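Local atomic coordinates of GCN5-related N-acetyltransferase (Exiguobacterium sibiricum 255-15, PDB entry 3GY9), a protein that binds coenzyme A and probably acts as an acyltransferase of the GNAT superfamily, although the substrate it acylates is not known. Residues 11-16 with 37-42; 33-38 with 79-84; 42-45 with 50-53; 65-70 with 103-108. One frame throughout, in Å; residues are numbered along the deposited sequence.

Contact 1 of 4, residues 11-16 with 37-42; sequences DFDGYN and RNRREE. With SO4 (sulfate ion), chain F; SO4 (sulfate ion), chain C.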
# COMPACT_ATOMS: atom_id res chain seq x y z
N ASP A 11 7.17 12.97 6.60
CA ASP A 11 6.53 13.97 7.46
C ASP A 11 5.03 13.93 7.20
O ASP A 11 4.53 14.56 6.27
CB ASP A 11 7.10 15.36 7.16
CG ASP A 11 6.37 16.50 7.90
OD1 ASP A 11 5.57 16.23 8.82
OD2 ASP A 11 6.62 17.68 7.54
N PHE A 12 4.32 13.16 8.02
CA PHE A 12 2.87 13.03 7.82
C PHE A 12 2.16 14.37 7.90
O PHE A 12 1.11 14.57 7.30
CB PHE A 12 2.27 12.09 8.86
CG PHE A 12 2.43 10.63 8.52
CD1 PHE A 12 1.57 10.01 7.65
CD2 PHE A 12 3.45 9.89 9.09
CE1 PHE A 12 1.73 8.67 7.31
CE2 PHE A 12 3.60 8.55 8.78
CZ PHE A 12 2.75 7.96 7.89
N ASP A 13 2.72 15.29 8.66
CA ASP A 13 2.04 16.55 8.91
C ASP A 13 2.20 17.58 7.78
O ASP A 13 1.72 18.70 7.88
CB ASP A 13 2.49 17.10 10.27
CG ASP A 13 2.21 16.13 11.41
OD1 ASP A 13 1.04 15.73 11.55
OD2 ASP A 13 3.15 15.73 12.13
N GLY A 14 2.85 17.17 6.68
CA GLY A 14 3.08 18.07 5.57
C GLY A 14 2.14 17.87 4.39
O GLY A 14 2.39 18.43 3.33
N TYR A 15 1.08 17.09 4.57
CA TYR A 15 0.11 16.81 3.49
C TYR A 15 -1.27 17.12 3.97
O TYR A 15 -1.57 16.97 5.17
CB TYR A 15 0.13 15.33 3.11
CG TYR A 15 1.47 14.82 2.68
CD1 TYR A 15 1.91 14.94 1.36
CD2 TYR A 15 2.34 14.24 3.61
CE1 TYR A 15 3.17 14.46 0.97
CE2 TYR A 15 3.58 13.77 3.23
CZ TYR A 15 3.98 13.88 1.93
OH TYR A 15 5.23 13.42 1.60
N ASN A 16 -2.15 17.51 3.05
CA ASN A 16 -3.57 17.60 3.39
C ASN A 16 -4.22 16.25 3.19
O ASN A 16 -4.49 15.85 2.06
CB ASN A 16 -4.27 18.65 2.54
CG ASN A 16 -5.74 18.84 2.94
OD1 ASN A 16 -6.20 18.22 3.91
ND2 ASN A 16 -6.47 19.70 2.22
N ARG A 37 -4.33 7.92 12.37
CA ARG A 37 -4.52 7.97 13.82
C ARG A 37 -3.42 7.24 14.58
O ARG A 37 -3.01 7.71 15.61
CB ARG A 37 -5.89 7.45 14.24
CG ARG A 37 -7.03 8.37 13.81
CD ARG A 37 -8.38 7.80 14.23
NE ARG A 37 -9.44 8.77 13.97
CZ ARG A 37 -10.74 8.55 14.17
NH1 ARG A 37 -11.16 7.39 14.63
NH2 ARG A 37 -11.62 9.51 13.89
N ASN A 38 -2.93 6.13 14.03
CA ASN A 38 -1.95 5.29 14.72
C ASN A 38 -0.49 5.61 14.35
O ASN A 38 0.41 4.86 14.72
CB ASN A 38 -2.27 3.81 14.45
CG ASN A 38 -3.61 3.38 15.04
OD1 ASN A 38 -4.02 3.91 16.07
ND2 ASN A 38 -4.28 2.44 14.39
N ARG A 39 -0.27 6.74 13.67
CA ARG A 39 1.06 7.04 13.15
C ARG A 39 2.17 7.28 14.18
O ARG A 39 3.35 7.23 13.82
CB ARG A 39 1.01 8.19 12.14
CG ARG A 39 0.80 9.54 12.76
CD ARG A 39 0.51 10.54 11.65
NE ARG A 39 0.52 11.92 12.12
CZ ARG A 39 -0.50 12.49 12.77
NH1 ARG A 39 -1.60 11.83 13.05
NH2 ARG A 39 -0.40 13.77 13.14
N ARG A 40 1.84 7.48 15.46
CA ARG A 40 2.90 7.54 16.48
C ARG A 40 3.49 6.18 16.79
O ARG A 40 4.70 6.06 17.01
CB ARG A 40 2.39 8.20 17.77
CG ARG A 40 2.09 9.68 17.58
CD ARG A 40 1.43 10.28 18.79
NE ARG A 40 0.20 9.56 19.12
CZ ARG A 40 -0.24 9.33 20.36
NH1 ARG A 40 0.44 9.76 21.41
NH2 ARG A 40 -1.37 8.66 20.55
N GLU A 41 2.63 5.16 16.81
CA GLU A 41 3.04 3.80 17.10
C GLU A 41 3.56 3.09 15.86
O GLU A 41 4.56 2.35 15.93
CB GLU A 41 1.86 3.02 17.67
CG GLU A 41 1.28 3.62 18.93
N GLU A 42 2.86 3.24 14.74
CA GLU A 42 3.25 2.62 13.48
C GLU A 42 3.50 3.77 12.54
O GLU A 42 2.60 4.26 11.86
CB GLU A 42 2.18 1.65 12.98
CG GLU A 42 2.06 0.44 13.89
CD GLU A 42 1.06 -0.62 13.44
OE1 GLU A 42 0.11 -0.30 12.69
OE2 GLU A 42 1.20 -1.77 13.89
S SO4 F . -3.98 -0.33 12.60
O1 SO4 F . -4.83 -0.68 11.45
O2 SO4 F . -3.39 0.98 12.33
O3 SO4 F . -2.99 -1.40 12.80
O4 SO4 F . -4.80 -0.22 13.79
S SO4 C . -4.74 20.39 -1.12
O1 SO4 C . -5.29 21.18 -2.22
O2 SO4 C . -3.33 20.14 -1.36
O3 SO4 C . -5.45 19.12 -1.05
O4 SO4 C . -4.89 21.11 0.14
O HOH W 1 2.81 13.17 12.92
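The first torsion of Arg39 sets CG between its backbone N and carbonyl carbon (chi1 74°), and the chain, extended from there to NE, lays CD against Phe12 CB. That CB points toward the arginine, and with CG of Phe12 beside its own N (chi1 -81°) the ring passes alongside the arginine chain. In this GNAT-fold protein the meeting joins two loops near one edge of the fold: the one after strand 5-8 and the one that leaves helix 31-37. The two side chains slide past each other in opposite directions, with Arg39 CD 3.6 Å from Phe12 CB and 3.7 Å from its CG. CB of Arg39 lies over the Phe12 ring, 4.2 Å above the plane and near the rim. Ring and guanidinium are strongly inclined, so this is alkyl packing and not a flat cation-pi stack. Farther into the fold, the phenyl ring reaches Met35, Leu36 and Met51.

At the tip of its side chain Arg39 forms a salt bridge: NH2 donates to Asp13 OD1 at 2.9 Å. The oxygen uses its syn lone pair but lies somewhat out of the guanidinium plane, and the N-H...O angle of 137° leaves the bond bent. NH1 of the same group is turned to the carbonyl of Leu36, which restrains its rotation. Asp13 is itself part of a tight turn, in which Gly14 N reaches Asp11 O at 3.1 Å. A water closes a second bridge, accepting from Arg39 NE at 2.7 Å and donating to Asp13 OD2 at 2.7 Å.

Contact 2 of 4, residues 33-38 with 79-84; sequences ERMLRN and IRHVYV. With COA (coenzyme A), chain B; SO4 (sulfate ion), chain E; SO4 (sulfate ion), chain F; SO4 (sulfate ion), chain D.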
# COMPACT_ATOMS: atom_id res chain seq x y z
N GLU A 33 -7.95 6.33 7.95
CA GLU A 33 -8.11 6.82 9.32
C GLU A 33 -7.21 6.06 10.29
O GLU A 33 -6.56 6.67 11.14
CB GLU A 33 -9.56 6.65 9.74
CG GLU A 33 -9.90 7.33 11.03
CD GLU A 33 -11.40 7.59 11.13
OE1 GLU A 33 -12.16 6.60 11.06
OE2 GLU A 33 -11.80 8.77 11.24
N ARG A 34 -7.17 4.73 10.19
CA ARG A 34 -6.36 3.92 11.08
C ARG A 34 -4.89 4.27 10.92
O ARG A 34 -4.16 4.46 11.92
CB ARG A 34 -6.57 2.43 10.80
CG ARG A 34 -7.88 1.87 11.30
CD ARG A 34 -7.85 0.33 11.40
NE ARG A 34 -8.32 -0.37 10.20
CZ ARG A 34 -7.59 -0.70 9.13
NH1 ARG A 34 -6.29 -0.40 9.03
NH2 ARG A 34 -8.17 -1.35 8.13
N MSE A 35 -4.44 4.37 9.68
CA MSE A 35 -3.04 4.68 9.38
C MSE A 35 -2.65 6.00 10.05
O MSE A 35 -1.61 6.10 10.70
CB MSE A 35 -2.85 4.79 7.86
CG MSE A 35 -1.40 4.80 7.41
SE MSE A 35 -0.70 6.59 7.20
CE MSE A 35 -1.48 6.97 5.50
N LEU A 36 -3.48 7.01 9.86
CA LEU A 36 -3.09 8.34 10.33
C LEU A 36 -3.27 8.50 11.82
O LEU A 36 -2.39 9.10 12.51
CB LEU A 36 -3.88 9.40 9.59
CG LEU A 36 -3.53 9.46 8.10
CD1 LEU A 36 -4.56 10.31 7.36
CD2 LEU A 36 -2.15 10.02 7.83
N ARG A 37 -4.33 7.92 12.37
CA ARG A 37 -4.52 7.97 13.82
C ARG A 37 -3.42 7.24 14.58
O ARG A 37 -3.01 7.71 15.61
CB ARG A 37 -5.89 7.45 14.24
CG ARG A 37 -7.03 8.37 13.81
CD ARG A 37 -8.38 7.80 14.23
NE ARG A 37 -9.44 8.77 13.97
CZ ARG A 37 -10.74 8.55 14.17
NH1 ARG A 37 -11.16 7.39 14.63
NH2 ARG A 37 -11.62 9.51 13.89
N ASN A 38 -2.93 6.13 14.03
CA ASN A 38 -1.95 5.29 14.72
C ASN A 38 -0.49 5.61 14.35
O ASN A 38 0.41 4.86 14.72
CB ASN A 38 -2.27 3.81 14.45
CG ASN A 38 -3.61 3.38 15.04
OD1 ASN A 38 -4.02 3.91 16.07
ND2 ASN A 38 -4.28 2.44 14.39
N ILE A 79 1.64 -5.48 3.11
CA ILE A 79 1.29 -4.28 2.38
C ILE A 79 0.03 -3.69 3.02
O ILE A 79 -0.94 -4.40 3.20
CB ILE A 79 1.09 -4.59 0.89
CG1 ILE A 79 2.44 -5.03 0.29
CG2 ILE A 79 0.49 -3.39 0.15
CD1 ILE A 79 2.35 -5.59 -1.12
N ARG A 80 0.11 -2.42 3.42
CA ARG A 80 -0.92 -1.82 4.25
C ARG A 80 -1.43 -0.51 3.73
O ARG A 80 -0.70 0.27 3.15
CB ARG A 80 -0.37 -1.55 5.65
CG ARG A 80 0.22 -2.80 6.30
CD ARG A 80 0.23 -2.69 7.82
NE ARG A 80 -1.11 -2.67 8.38
CZ ARG A 80 -1.41 -2.35 9.63
NH1 ARG A 80 -0.47 -2.00 10.49
NH2 ARG A 80 -2.67 -2.34 10.01
N HIS A 81 -2.70 -0.28 4.02
CA HIS A 81 -3.32 1.04 3.87
C HIS A 81 -3.34 1.55 2.45
O HIS A 81 -3.21 2.75 2.21
CB HIS A 81 -2.65 2.08 4.78
CG HIS A 81 -2.51 1.64 6.21
ND1 HIS A 81 -3.57 1.23 6.98
CD2 HIS A 81 -1.41 1.55 7.00
CE1 HIS A 81 -3.14 0.93 8.20
NE2 HIS A 81 -1.82 1.09 8.22
N VAL A 82 -3.53 0.67 1.47
CA VAL A 82 -3.57 1.08 0.08
C VAL A 82 -4.95 1.60 -0.26
O VAL A 82 -5.94 0.90 -0.10
CB VAL A 82 -3.26 -0.12 -0.85
CG1 VAL A 82 -3.53 0.25 -2.30
CG2 VAL A 82 -1.82 -0.56 -0.64
N TYR A 83 -5.01 2.84 -0.72
CA TYR A 83 -6.29 3.49 -1.05
C TYR A 83 -6.05 4.55 -2.12
O TYR A 83 -5.13 5.36 -1.98
CB TYR A 83 -6.89 4.16 0.19
CG TYR A 83 -8.24 4.77 -0.09
CD1 TYR A 83 -9.39 3.99 -0.12
CD2 TYR A 83 -8.35 6.13 -0.33
CE1 TYR A 83 -10.63 4.56 -0.39
CE2 TYR A 83 -9.60 6.69 -0.61
CZ TYR A 83 -10.72 5.91 -0.65
OH TYR A 83 -11.96 6.45 -0.92
N VAL A 84 -6.87 4.54 -3.17
CA VAL A 84 -6.83 5.56 -4.22
C VAL A 84 -8.15 6.30 -4.18
O VAL A 84 -9.21 5.67 -4.10
CB VAL A 84 -6.66 4.92 -5.61
CG1 VAL A 84 -6.65 5.99 -6.72
CG2 VAL A 84 -5.38 4.12 -5.65
N1A COA B . -11.99 -0.04 -8.44
C2A COA B . -11.38 -1.24 -8.13
N3A COA B . -10.43 -1.79 -8.97
C4A COA B . -10.09 -1.13 -10.11
C5A COA B . -10.69 0.08 -10.44
C6A COA B . -11.65 0.63 -9.59
N6A COA B . -12.32 1.72 -9.93
N7A COA B . -10.16 0.49 -11.62
C8A COA B . -9.25 -0.42 -12.03
N9A COA B . -9.21 -1.43 -11.10
C1B COA B . -8.40 -2.65 -11.14
C2B COA B . -8.45 -3.32 -12.51
O2B COA B . -8.40 -4.72 -12.34
C3B COA B . -7.20 -2.83 -13.18
O3B COA B . -6.69 -3.71 -14.16
P3B COA B . -6.79 -3.26 -15.70
O7A COA B . -6.18 -4.32 -16.58
O8A COA B . -8.25 -3.06 -16.01
O9A COA B . -6.06 -1.95 -15.91
C4B COA B . -6.25 -2.72 -12.01
O4B COA B . -7.04 -2.31 -10.92
C5B COA B . -5.09 -1.75 -12.26
O5B COA B . -5.59 -0.48 -12.57
P1A COA B . -5.06 0.88 -11.85
O1A COA B . -3.57 0.88 -11.70
O2A COA B . -5.64 1.99 -12.67
O3A COA B . -5.84 0.75 -10.46
P2A COA B . -6.28 1.92 -9.46
O4A COA B . -5.38 3.14 -9.55
O5A COA B . -7.74 2.14 -9.60
O6A COA B . -5.97 1.20 -8.07
CBP COA B . -7.23 0.10 -6.30
CCP COA B . -6.62 -0.02 -7.70
CDP COA B . -6.10 0.28 -5.29
CEP COA B . -7.98 -1.21 -6.01
CAP COA B . -8.17 1.32 -6.25
OAP COA B . -9.12 1.22 -7.29
C9P COA B . -8.90 1.38 -4.93
O9P COA B . -8.31 1.97 -3.80
N8P COA B . -10.10 0.82 -4.93
C7P COA B . -10.95 0.81 -3.74
C6P COA B . -11.76 -0.49 -3.66
C5P COA B . -12.78 -0.54 -4.77
O5P COA B . -12.67 0.20 -5.76
N4P COA B . -13.78 -1.41 -4.62
C3P COA B . -14.65 -1.78 -5.72
C2P COA B . -15.58 -0.64 -6.13
S1P COA B . -16.60 0.03 -4.79
S SO4 E . -4.26 -2.99 6.28
O1 SO4 E . -4.55 -2.02 5.22
O2 SO4 E . -4.67 -2.47 7.58
O3 SO4 E . -2.85 -3.31 6.29
O4 SO4 E . -4.99 -4.24 6.01
S SO4 F . -3.98 -0.33 12.60
O1 SO4 F . -4.83 -0.68 11.45
O2 SO4 F . -3.39 0.98 12.33
O3 SO4 F . -2.99 -1.40 12.80
O4 SO4 F . -4.80 -0.22 13.79
S SO4 D . -11.14 -0.92 6.39
O1 SO4 D . -12.59 -0.88 6.60
O2 SO4 D . -10.76 -0.07 5.27
O3 SO4 D . -10.72 -2.30 6.14
O4 SO4 D . -10.50 -0.44 7.61
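The side chains of Met35, a selenomethionine, and His81 make the apolar part of the join between helix 31-37 and strand 76-84, the central strand of the GNAT fold that contacts coenzyme A. His81 adopts a left-handed backbone conformation where the strand bulges against strand 61-69: three residue steps from Arg80 to Tyr83 face two from Gly66 to Cys64, a beta bulge. The methionine CB sits over the imidazole in a CH-pi contact, 3.6 Å from the centroid, and CG follows over the same face, 3.3 Å from His81 CD2. The bent chain then carries its selenium away from the ring.

The polar interactions are of another kind: no hydrogen bond passes directly between the two segments, and sulfate ions, probably from the crystallisation liquor, link them. Arg34, bent at chi3, brings NH1 to the edge of the histidine ring, 3.5 Å from His81 CE1, and from there it donates to O2 of one sulfate. Arg80 grips the same ion with NE and NH2, and His81 N donates to its O1 in a nearly straight bond of 2.8 Å. A second sulfate bridges Arg80 NH2 and, in the conformer described, Asn38 ND2, at 2.7 Å from its O2. The two guanidinium groups thus gather round anions, and His81 NE2 lies over the face of the Arg80 group. Arg80 NH1 also forms a salt bridge with Glu42.

Beyond the bulge the strand turns to the cofactor, where Val84 N donates to the pantetheine oxygen O9P at 3.0 Å.

Contact 3 of 4, residues 42-45 with 50-53; sequences ESFQ and AMFV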
# COMPACT_ATOMS: atom_id res chain seq x y z
N GLU A 42 2.86 3.24 14.74
CA GLU A 42 3.25 2.62 13.48
C GLU A 42 3.50 3.77 12.54
O GLU A 42 2.60 4.26 11.86
CB GLU A 42 2.18 1.65 12.98
CG GLU A 42 2.06 0.44 13.89
CD GLU A 42 1.06 -0.62 13.44
OE1 GLU A 42 0.11 -0.30 12.69
OE2 GLU A 42 1.20 -1.77 13.89
N SER A 43 4.74 4.24 12.55
CA SER A 43 5.15 5.46 11.88
C SER A 43 5.59 5.24 10.44
O SER A 43 5.73 6.21 9.69
CB SER A 43 6.32 6.09 12.64
OG SER A 43 7.51 5.34 12.48
N PHE A 44 5.86 3.99 10.07
CA PHE A 44 6.41 3.67 8.75
C PHE A 44 7.74 4.40 8.47
O PHE A 44 8.09 4.62 7.30
CB PHE A 44 5.36 3.96 7.65
CG PHE A 44 4.15 3.07 7.76
CD1 PHE A 44 4.11 1.83 7.15
CD2 PHE A 44 3.06 3.45 8.55
CE1 PHE A 44 3.02 0.99 7.30
CE2 PHE A 44 1.98 2.60 8.69
CZ PHE A 44 1.95 1.39 8.08
N GLN A 45 8.48 4.76 9.52
CA GLN A 45 9.75 5.47 9.40
C GLN A 45 10.95 4.56 9.69
O GLN A 45 12.08 4.97 9.45
CB GLN A 45 9.81 6.66 10.35
CG GLN A 45 8.73 7.72 10.13
CD GLN A 45 8.67 8.20 8.69
OE1 GLN A 45 9.65 8.75 8.16
NE2 GLN A 45 7.53 8.01 8.05
N ALA A 50 7.75 1.47 5.07
CA ALA A 50 7.63 2.74 4.38
C ALA A 50 6.17 3.01 4.08
O ALA A 50 5.37 2.07 3.91
CB ALA A 50 8.40 2.71 3.09
N MSE A 51 5.83 4.30 3.97
CA MSE A 51 4.51 4.72 3.53
C MSE A 51 4.72 5.65 2.37
O MSE A 51 5.60 6.53 2.42
CB MSE A 51 3.77 5.45 4.63
CG MSE A 51 2.38 5.93 4.29
SE MSE A 51 1.16 4.55 3.57
CE MSE A 51 1.42 3.24 4.92
N PHE A 52 3.92 5.46 1.32
CA PHE A 52 3.99 6.31 0.14
C PHE A 52 2.69 7.04 -0.11
O PHE A 52 1.62 6.58 0.27
CB PHE A 52 4.33 5.48 -1.10
CG PHE A 52 5.63 4.77 -0.98
CD1 PHE A 52 6.82 5.44 -1.20
CD2 PHE A 52 5.67 3.42 -0.65
CE1 PHE A 52 8.04 4.78 -1.07
CE2 PHE A 52 6.90 2.75 -0.52
CZ PHE A 52 8.08 3.44 -0.74
N VAL A 53 2.81 8.19 -0.78
CA VAL A 53 1.65 8.89 -1.33
C VAL A 53 1.86 9.15 -2.81
O VAL A 53 3.01 9.36 -3.25
CB VAL A 53 1.37 10.26 -0.64
CG1 VAL A 53 0.73 10.03 0.70
CG2 VAL A 53 2.61 11.11 -0.55
O HOH W 2 7.84 6.15 5.05
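Phe44 is the residue most covered here, and the selenomethionine Met51 on strand 50-55 does much of the covering. The methionine chain bends at chi2 and chi3 and folds its terminal methyl back over the ring: CE stands 3.6 Å from the centroid, only 8° off the normal, a CH-pi contact centred on the face. The selenium lies farther off in the same direction, giving a Met-aromatic contact at 5.3 Å from that centroid. Nearer the backbone, Phe44 CB and Met51 CB pack at 3.7 Å.

Ala50 adds its main chain. Its carbonyl O comes 3.5 Å from Phe44 CD1, while its CA-H points at the carbonyl O of Phe44. A water lies 2.7 Å from Phe44 O and accepts from Met51 N at 2.9 Å. Phe44, with positive phi, is the middle residue of an ST turn in which Gln45 N donates to Ser43 OG at 3.2 Å.

The loop after helix 31-37 is therefore laid onto the sheet of the GNAT fold by a buried apolar face, with polar exchange limited to backbone groups and one bridging water that serves both segments.

Contact 4 of 4, residues 65-70 with 103-108; sequences GGYMKQ and SEAFLT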
# COMPACT_ATOMS: atom_id res chain seq x y z
N GLY A 65 -0.24 4.26 0.34
CA GLY A 65 -0.02 2.82 0.52
C GLY A 65 1.41 2.55 0.89
O GLY A 65 2.32 3.26 0.47
N GLY A 66 1.63 1.49 1.66
CA GLY A 66 2.96 1.20 2.11
C GLY A 66 3.10 -0.21 2.57
O GLY A 66 2.32 -1.07 2.21
N TYR A 67 4.13 -0.43 3.37
CA TYR A 67 4.43 -1.77 3.88
C TYR A 67 5.16 -1.69 5.21
O TYR A 67 5.77 -0.67 5.55
CB TYR A 67 5.27 -2.56 2.86
CG TYR A 67 6.67 -2.04 2.73
CD1 TYR A 67 6.99 -1.03 1.82
CD2 TYR A 67 7.70 -2.54 3.52
CE1 TYR A 67 8.29 -0.53 1.71
CE2 TYR A 67 9.00 -2.04 3.43
CZ TYR A 67 9.29 -1.03 2.52
OH TYR A 67 10.59 -0.56 2.45
N MSE A 68 5.07 -2.77 5.96
CA MSE A 68 5.81 -2.94 7.19
C MSE A 68 5.89 -4.43 7.52
O MSE A 68 5.41 -5.27 6.78
CB MSE A 68 5.17 -2.13 8.32
CG MSE A 68 3.77 -2.56 8.69
SE MSE A 68 3.03 -1.59 10.21
CE MSE A 68 4.00 -2.51 11.58
N LYS A 69 6.53 -4.76 8.63
CA LYS A 69 6.67 -6.14 9.01
C LYS A 69 5.32 -6.76 9.33
O LYS A 69 4.50 -6.15 10.01
CB LYS A 69 7.60 -6.24 10.22
CG LYS A 69 7.96 -7.66 10.56
CD LYS A 69 8.84 -7.76 11.80
CE LYS A 69 8.98 -9.21 12.25
NZ LYS A 69 7.65 -9.84 12.56
N GLN A 70 5.10 -7.99 8.85
CA GLN A 70 3.93 -8.77 9.24
C GLN A 70 4.19 -9.39 10.59
O GLN A 70 5.15 -10.10 10.76
CB GLN A 70 3.65 -9.87 8.21
CG GLN A 70 2.57 -10.89 8.64
CD GLN A 70 1.21 -10.27 8.81
OE1 GLN A 70 0.73 -9.54 7.96
NE2 GLN A 70 0.57 -10.57 9.93
N SER A 103 8.76 -3.65 -5.19
CA SER A 103 10.17 -3.64 -5.51
C SER A 103 11.03 -3.29 -4.28
O SER A 103 12.07 -3.93 -4.03
CB SER A 103 10.42 -2.71 -6.69
OG SER A 103 11.78 -2.71 -7.05
N GLU A 104 10.58 -2.33 -3.49
CA GLU A 104 11.34 -1.95 -2.32
C GLU A 104 11.20 -2.98 -1.20
O GLU A 104 12.19 -3.33 -0.57
CB GLU A 104 10.91 -0.58 -1.81
CG GLU A 104 11.73 -0.09 -0.63
CD GLU A 104 11.40 1.31 -0.22
OE1 GLU A 104 11.56 2.22 -1.07
OE2 GLU A 104 10.97 1.51 0.94
N ALA A 105 9.99 -3.46 -0.94
CA ALA A 105 9.76 -4.33 0.18
C ALA A 105 10.48 -5.65 0.03
O ALA A 105 10.90 -6.25 1.02
CB ALA A 105 8.26 -4.56 0.38
N PHE A 106 10.62 -6.11 -1.21
CA PHE A 106 11.33 -7.37 -1.46
C PHE A 106 12.85 -7.27 -1.22
O PHE A 106 13.55 -8.27 -1.31
CB PHE A 106 11.02 -7.93 -2.86
CG PHE A 106 9.73 -8.73 -2.93
CD1 PHE A 106 9.50 -9.78 -2.04
CD2 PHE A 106 8.76 -8.44 -3.87
CE1 PHE A 106 8.33 -10.52 -2.10
CE2 PHE A 106 7.59 -9.20 -3.93
CZ PHE A 106 7.37 -10.22 -3.04
N LEU A 107 13.36 -6.08 -0.92
CA LEU A 107 14.75 -5.95 -0.48
C LEU A 107 14.91 -6.41 0.97
O LEU A 107 16.01 -6.75 1.38
CB LEU A 107 15.25 -4.51 -0.58
CG LEU A 107 15.33 -3.94 -1.99
CD1 LEU A 107 15.57 -2.44 -1.94
CD2 LEU A 107 16.40 -4.64 -2.82
N THR A 108 13.80 -6.41 1.71
CA THR A 108 13.79 -6.76 3.13
C THR A 108 13.09 -8.09 3.41
O THR A 108 13.55 -8.81 4.29
CB THR A 108 13.11 -5.65 3.94
OG1 THR A 108 13.86 -4.45 3.78
CG2 THR A 108 13.09 -5.98 5.41
O HOH W 3 12.76 -2.67 2.03
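Helix 93-105 belongs to the beta-alpha-beta crossover of the GNAT fold: it follows the loop that holds coenzyme A and connects strand 76-84 to the parallel strand 111-114. Residues toward its C-terminal part pack on strand 61-69 of the same sheet through Tyr67, Glu104 and Ala105. The tyrosine CG lies between the backbone N and the carbonyl carbon (chi1 70°), a torsion that turns the ring toward Ala105 and Glu104. The methyl CB of Ala105 rests almost centrally over one ring face, 3.8 Å from the centroid, in a CH-pi contact.

At the far edge of the ring the hydroxyl takes over. Tyr67 OH donates to Glu104 OE2 in a short bond of 2.6 Å; the carboxylate oxygen uses its anti lone pair and lies in the ring plane, while the carboxylate stands almost perpendicular to the ring. Extended from CB outward, the glutamate also pairs through OE1 with Arg8. A water links Tyr67 to the chain around Glu104 and Thr108, donating to Tyr67 OH at 3.1 Å and to the carbonyl O of Glu104 at 2.7 Å, and it stands 2.7 Å from Thr108 OG1.

With a hydroxyl and an arginine both directed at it, the carboxylate of Glu104 probably stays ionised despite its partial burial, and the tyrosine ring is fixed by apolar packing on its face and a short hydrogen bond at its rim.

Along the chain, contact 1 comes first, joining the loop after strand 5-8 to the one leaving helix 31-37 and so closing a largely helical excursion. Contact 2 opens on the residues where contact 1 ends and carries that helix to strand 76-84. Contact 3, a short closure between the following loop and strand 50-55, falls wholly within the span of contact 2. Contact 4 crosses contact 2: it starts on strand 61-69, between the two segments of contact 2, and ends beyond them on helix 93-105. Contacts 2, 3 and 4 all reach the same sheet, on neighbouring strands, and contacts 1 and 3 share Glu42, which also reaches contact 2.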